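D-isomer specific 2-hydroxyacid dehydrogenase family protein (Aeromonas salmonicida subsp. salmonicida, PDB 3HG7) probably acts as an NAD-dependent oxidoreductase of the D-isomer specific 2-hydroxyacid dehydrogenase family. Local coordinates at residues G109-L112 with S113-Q117; N189-L192 with A193-D196. The protein carries 1 engineered substitution. All blocks are in the same frame, centred on the assembly; numbering follows the deposited sequence.

Overall arrangement
Both contacts are local, each at the C-terminal end of a helix in the part of the chain assigned to NAD binding, and they come in series: interaction 1 first, on helix 100-115, then interaction 2, where helix 188-193 ends and a short loop leads to strand 197-200. Their centres lie about 20 Å apart and their nearest atoms about 6 Å, without touching. What they share is the seven-stranded parallel sheet of a Rossmann-type fold. Interaction 1 packs on strands 225-228 and 251-254, interaction 2 on strands 142-146 and 165-169. Both meet Ile225, Leu111 by its side chain and Asp196 by its backbone, and both help build the domain that probably binds NAD.

Interaction 1. Residues G109-L112 with S113-Q117; sequences GHLL and SLMRQ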
ATOM      1  N   GLY A 109      -5.762   0.006 -14.135  1.00 11.29           N
ATOM      2  CA  GLY A 109      -5.741   1.293 -14.820  1.00 11.58           C
ATOM      3  C   GLY A 109      -4.363   1.534 -15.437  1.00 11.62           C
ATOM      4  O   GLY A 109      -4.240   1.883 -16.620  1.00 11.65           O
ATOM      5  N   HIS A 110      -3.322   1.307 -14.649  1.00 11.58           N
ATOM      6  CA  HIS A 110      -1.962   1.525 -15.136  1.00 10.56           C
ATOM      7  C   HIS A 110      -1.613   0.490 -16.210  1.00 10.19           C
ATOM      8  O   HIS A 110      -0.968   0.793 -17.208  1.00  9.08           O
ATOM      9  CB  HIS A 110      -0.951   1.477 -14.012  1.00 12.69           C
ATOM     10  CG  HIS A 110      -0.802   2.794 -13.307  1.00 13.59           C
ATOM     11  ND1 HIS A 110      -0.014   3.805 -13.803  1.00 15.10           N
ATOM     12  CD2 HIS A 110      -1.349   3.265 -12.165  1.00 14.08           C
ATOM     13  CE1 HIS A 110      -0.070   4.846 -12.990  1.00 13.35           C
ATOM     14  NE2 HIS A 110      -0.891   4.557 -11.999  1.00 16.35           N
ATOM     15  N   LEU A 111      -2.058  -0.732 -15.989  1.00  9.20           N
ATOM     16  CA  LEU A 111      -1.747  -1.796 -16.908  1.00  9.50           C
ATOM     17  C   LEU A 111      -2.420  -1.541 -18.257  1.00 10.39           C
ATOM     18  O   LEU A 111      -1.782  -1.652 -19.308  1.00  9.37           O
ATOM     19  CB  LEU A 111      -2.186  -3.146 -16.337  1.00  9.81           C
ATOM     20  CG  LEU A 111      -2.051  -4.351 -17.272  1.00 13.63           C
ATOM     21  CD1 LEU A 111      -0.603  -4.558 -17.622  1.00 10.52           C
ATOM     22  CD2 LEU A 111      -2.713  -5.664 -16.711  1.00 10.52           C
ATOM     23  N   LEU A 112      -3.698  -1.183 -18.232  1.00 11.38           N
ATOM     24  CA  LEU A 112      -4.398  -0.974 -19.498  1.00 11.74           C
ATOM     25  C   LEU A 112      -3.895   0.324 -20.126  1.00 11.23           C
ATOM     26  O   LEU A 112      -3.813   0.394 -21.340  1.00 11.95           O
ATOM     27  CB  LEU A 112      -5.899  -0.961 -19.281  1.00 13.68           C
ATOM     28  CG  LEU A 112      -6.412  -2.343 -18.859  1.00  8.62           C
ATOM     29  CD1 LEU A 112      -7.809  -2.273 -18.273  1.00 14.34           C
ATOM     30  CD2 LEU A 112      -6.356  -3.234 -20.155  1.00 14.84           C
ATOM     31  N   SER A 113      -3.526   1.330 -19.307  1.00  9.37           N
ATOM     32  CA  SER A 113      -2.917   2.536 -19.874  1.00  9.80           C
ATOM     33  C   SER A 113      -1.719   2.187 -20.762  1.00 10.57           C
ATOM     34  O   SER A 113      -1.603   2.679 -21.886  1.00 10.98           O
ATOM     35  CB  SER A 113      -2.545   3.562 -18.796  1.00  9.78           C
ATOM     36  OG  SER A 113      -1.935   4.694 -19.413  1.00 13.59           O
ATOM     37  N   LEU A 114      -0.855   1.330 -20.234  1.00 10.56           N
ATOM     38  CA  LEU A 114       0.333   0.853 -20.922  1.00 11.44           C
ATOM     39  C   LEU A 114       0.021  -0.004 -22.145  1.00 10.55           C
ATOM     40  O   LEU A 114       0.550   0.200 -23.245  1.00 11.19           O
ATOM     41  CB  LEU A 114       1.174   0.016 -19.962  1.00 11.83           C
ATOM     42  CG  LEU A 114       1.897   0.825 -18.885  1.00 16.40           C
ATOM     43  CD1 LEU A 114       2.467  -0.173 -17.902  1.00 13.87           C
ATOM     44  CD2 LEU A 114       2.969   1.754 -19.505  1.00 13.95           C
ATOM     45  N   MET A 115      -0.798  -1.021 -21.921  1.00 11.14           N
ATOM     46  CA  MET A 115      -1.175  -1.954 -23.001  1.00 11.09           C
ATOM     47  C   MET A 115      -1.832  -1.274 -24.216  1.00 10.87           C
ATOM     48  O   MET A 115      -1.592  -1.681 -25.348  1.00 10.74           O
ATOM     49  CB  MET A 115      -2.083  -3.064 -22.421  1.00 11.70           C
ATOM     50  CG  MET A 115      -1.390  -4.143 -21.533  1.00 18.06           C
ATOM     51  SD  MET A 115       0.021  -5.000 -22.286  1.00 12.79           S
ATOM     52  CE  MET A 115      -0.797  -6.056 -23.523  1.00 17.66           C
ATOM     53  N   ARG A 116      -2.645  -0.251 -23.979  1.00 10.67           N
ATOM     54  CA  ARG A 116      -3.404   0.405 -25.031  1.00  9.76           C
ATOM     55  C   ARG A 116      -2.750   1.700 -25.471  1.00  9.65           C
ATOM     56  O   ARG A 116      -3.305   2.470 -26.264  1.00 10.33           O
ATOM     57  CB  ARG A 116      -4.833   0.689 -24.573  1.00  9.85           C
ATOM     58  CG  ARG A 116      -5.719  -0.557 -24.471  1.00  9.99           C
ATOM     59  CD  ARG A 116      -5.600  -1.493 -25.703  1.00  9.66           C
ATOM     60  NE  ARG A 116      -6.506  -2.605 -25.525  1.00 10.64           N
ATOM     61  CZ  ARG A 116      -7.741  -2.648 -26.029  1.00  9.29           C
ATOM     62  NH1 ARG A 116      -8.200  -1.647 -26.769  1.00  9.23           N
ATOM     63  NH2 ARG A 116      -8.512  -3.710 -25.787  1.00 10.42           N
ATOM     64  N   GLN A 117      -1.590   1.957 -24.877  1.00  9.63           N
ATOM     65  CA  GLN A 117      -0.782   3.119 -25.228  1.00 10.70           C
ATOM     66  C   GLN A 117      -1.514   4.443 -25.109  1.00  8.68           C
ATOM     67  O   GLN A 117      -1.403   5.293 -25.986  1.00  7.18           O
ATOM     68  CB  GLN A 117      -0.190   2.918 -26.626  1.00 14.00           C
ATOM     69  CG  GLN A 117       0.538   1.606 -26.709  1.00 21.21           C
ATOM     70  CD  GLN A 117       1.269   1.478 -27.984  1.00 18.63           C
ATOM     71  OE1 GLN A 117       0.689   1.197 -29.041  1.00 21.35           O
ATOM     72  NE2 GLN A 117       2.575   1.705 -27.911  1.00 23.26           N
TER
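Leu111 and Met115, one helical turn apart, run alongside each other, with Leu111 CD1 4.0 Å from Met115 CG. The leucine turns its CG anti to the backbone N (chi1 174°), which carries CD1 along the helix toward the methionine; Met115 bends at chi2 and chi3, and its sulfur and methyl turn off elsewhere. The backbone joins the same two residues through a nearly straight bond from Met115 N to Leu111 O, 2.9 Å long. Leu114 CG lies 3.3 Å from His110 O, the carbonyl that also takes the bond from Leu114 N. Ser113 N reaches Gly109 O at 2.8 Å, and Arg116 N closes the last turn on Leu112 O at 3.0 Å. At Gln117 the chain leaves helical geometry with positive phi (56°), and a Schellman motif finishes the helix just before helix 118-126 starts. The Leu111 and Leu114 side chains pack on Ile225 of strand 225-228, Leu114 also on Met251 and Val253 of strand 251-254, while Ser113 touches Leu118 and Pro119 of helix 118-126.

Interaction 2. Residues N189-L192 with A193-D196; sequences NKML and AQAD
Gln194 puts its CG between its backbone N and carbonyl carbon (chi1 74°) and then runs extended, a shape that folds the side chain back over the last helical turn. Met191, with CG beside its own backbone N and further bends at chi2 and chi3, runs alongside it, and its methyl CE makes a van der Waals contact with Gln194 OE1 at 3.7 Å. Gln194 OE1 also lies 3.4 Å from Lys190 O; both are acceptors, and no bond forms there. Nearer the backbone, Gln194 CG lies 3.5 Å from Met191 O. Met191 O also accepts a weak hydrogen bond from Gln194 N, at 3.3 Å, the three-residue spacing of a tightening last turn. Ala195 N makes a second three-residue bond, to Leu192 O at 3.0 Å, though the place of that oxygen is less sure. This is the end of a beta-alpha-beta crossover of the Rossmann-type fold, from strand 181-183 through helix 188-193 to strand 197-200, which lies next to strand 142-146; the chain turns extended at Ala195 (psi 124°). The Ala195 methyl packs with Met191 and Leu192 on Leu144 of strand 142-146. Met191 and Gln194 also touch Leu167 of strand 165-169, while Leu192 reaches Phe217 and Cys220. Asp196 OD1 makes a salt bridge to Lys221, and OD2 accepts a hydrogen bond from Thr142 N.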
ATOM      1  N   ASN A 189      11.915 -17.466  -9.728  1.00 33.95           N
ATOM      2  CA  ASN A 189      12.566 -17.288 -11.044  1.00 33.39           C
ATOM      3  C   ASN A 189      11.873 -18.057 -12.156  1.00 33.19           C
ATOM      4  O   ASN A 189      11.750 -17.569 -13.282  1.00 32.26           O
ATOM      5  CB  ASN A 189      14.050 -17.674 -10.998  1.00 33.32           C
ATOM      6  CG  ASN A 189      14.914 -16.616 -10.327  1.00 44.17           C
ATOM      7  OD1 ASN A 189      14.438 -15.838  -9.508  1.00 32.72           O
ATOM      8  ND2 ASN A 189      16.201 -16.599 -10.667  1.00 33.25           N
ATOM      9  N   LYS A 190      11.448 -19.277 -11.832  1.00 33.93           N
ATOM     10  CA  LYS A 190      10.657 -20.098 -12.742  1.00 34.62           C
ATOM     11  C   LYS A 190       9.319 -19.423 -13.064  1.00 34.17           C
ATOM     12  O   LYS A 190       8.896 -19.397 -14.222  1.00 34.10           O
ATOM     13  CB  LYS A 190      10.453 -21.498 -12.154  1.00 35.56           C
ATOM     14  CG  LYS A 190      11.623 -22.446 -12.414  1.00 39.82           C
ATOM     15  CD  LYS A 190      12.147 -23.100 -11.136  1.00 36.71           C
ATOM     16  CE  LYS A 190      11.055 -23.807 -10.330  1.00 40.05           C
ATOM     17  NZ  LYS A 190      11.590 -24.383  -9.070  1.00 37.27           N
ATOM     18  N   MET A 191       8.676 -18.864 -12.039  1.00 33.60           N
ATOM     19  CA  MET A 191       7.418 -18.124 -12.215  1.00 33.10           C
ATOM     20  C   MET A 191       7.574 -16.791 -12.964  1.00 31.63           C
ATOM     21  O   MET A 191       6.711 -16.421 -13.773  1.00 31.48           O
ATOM     22  CB  MET A 191       6.710 -17.929 -10.863  1.00 33.72           C
ATOM     23  CG  MET A 191       6.021 -19.179 -10.314  1.00 27.20           C
ATOM     24  SD  MET A 191       5.166 -20.251 -11.528  1.00 35.67           S
ATOM     25  CE  MET A 191       6.444 -21.371 -12.088  1.00 27.79           C
ATOM     26  N   LEU A 192       8.676 -16.087 -12.707  1.00 29.84           N
ATOM     27  CA  LEU A 192       8.966 -14.811 -13.363  1.00 27.87           C
ATOM     28  C   LEU A 192       9.148 -14.977 -14.855  1.00 26.67           C
ATOM     29  O   LEU A 192       8.754 -14.108 -15.664  1.00 24.87           O
ATOM     30  CB  LEU A 192      10.223 -14.169 -12.763  1.00 28.04           C
ATOM     31  CG  LEU A 192      10.114 -13.506 -11.376  1.00 32.08           C
ATOM     32  CD1 LEU A 192      11.469 -12.945 -10.941  1.00 28.16           C
ATOM     33  CD2 LEU A 192       9.046 -12.409 -11.330  1.00 28.40           C
ATOM     34  N   ALA A 193       9.762 -16.101 -15.221  1.00 25.92           N
ATOM     35  CA  ALA A 193      10.099 -16.376 -16.597  1.00 25.61           C
ATOM     36  C   ALA A 193       8.867 -16.395 -17.472  1.00 25.59           C
ATOM     37  O   ALA A 193       8.962 -16.092 -18.653  1.00 25.45           O
ATOM     38  CB  ALA A 193      10.843 -17.712 -16.704  1.00 25.99           C
ATOM     39  N   GLN A 194       7.723 -16.771 -16.898  1.00 26.22           N
ATOM     40  CA  GLN A 194       6.470 -16.844 -17.663  1.00 27.13           C
ATOM     41  C   GLN A 194       5.491 -15.697 -17.342  1.00 25.84           C
ATOM     42  O   GLN A 194       4.315 -15.755 -17.727  1.00 25.41           O
ATOM     43  CB  GLN A 194       5.791 -18.210 -17.482  1.00 28.66           C
ATOM     44  CG  GLN A 194       5.116 -18.426 -16.131  1.00 45.20           C
ATOM     45  CD  GLN A 194       5.012 -19.892 -15.775  1.00 30.38           C
ATOM     46  OE1 GLN A 194       6.026 -20.581 -15.646  1.00 45.83           O
ATOM     47  NE2 GLN A 194       3.784 -20.386 -15.621  1.00 45.60           N
ATOM     48  N   ALA A 195       5.986 -14.678 -16.644  1.00 24.91           N
ATOM     49  CA  ALA A 195       5.157 -13.549 -16.191  1.00 23.84           C
ATOM     50  C   ALA A 195       5.149 -12.361 -17.172  1.00 22.88           C
ATOM     51  O   ALA A 195       6.196 -11.811 -17.513  1.00 22.49           O
ATOM     52  CB  ALA A 195       5.588 -13.087 -14.780  1.00 23.84           C
ATOM     53  N   ASP A 196       3.961 -11.957 -17.610  1.00 21.63           N
ATOM     54  CA  ASP A 196       3.843 -10.780 -18.472  1.00 20.30           C
ATOM     55  C   ASP A 196       3.728  -9.526 -17.617  1.00 19.01           C
ATOM     56  O   ASP A 196       4.249  -8.459 -17.977  1.00 18.67           O
ATOM     57  CB  ASP A 196       2.633 -10.915 -19.385  1.00 20.89           C
ATOM     58  CG  ASP A 196       2.757 -12.100 -20.302  1.00 35.68           C
ATOM     59  OD1 ASP A 196       3.838 -12.225 -20.928  1.00 21.56           O
ATOM     60  OD2 ASP A 196       1.804 -12.916 -20.362  1.00 22.09           O
TER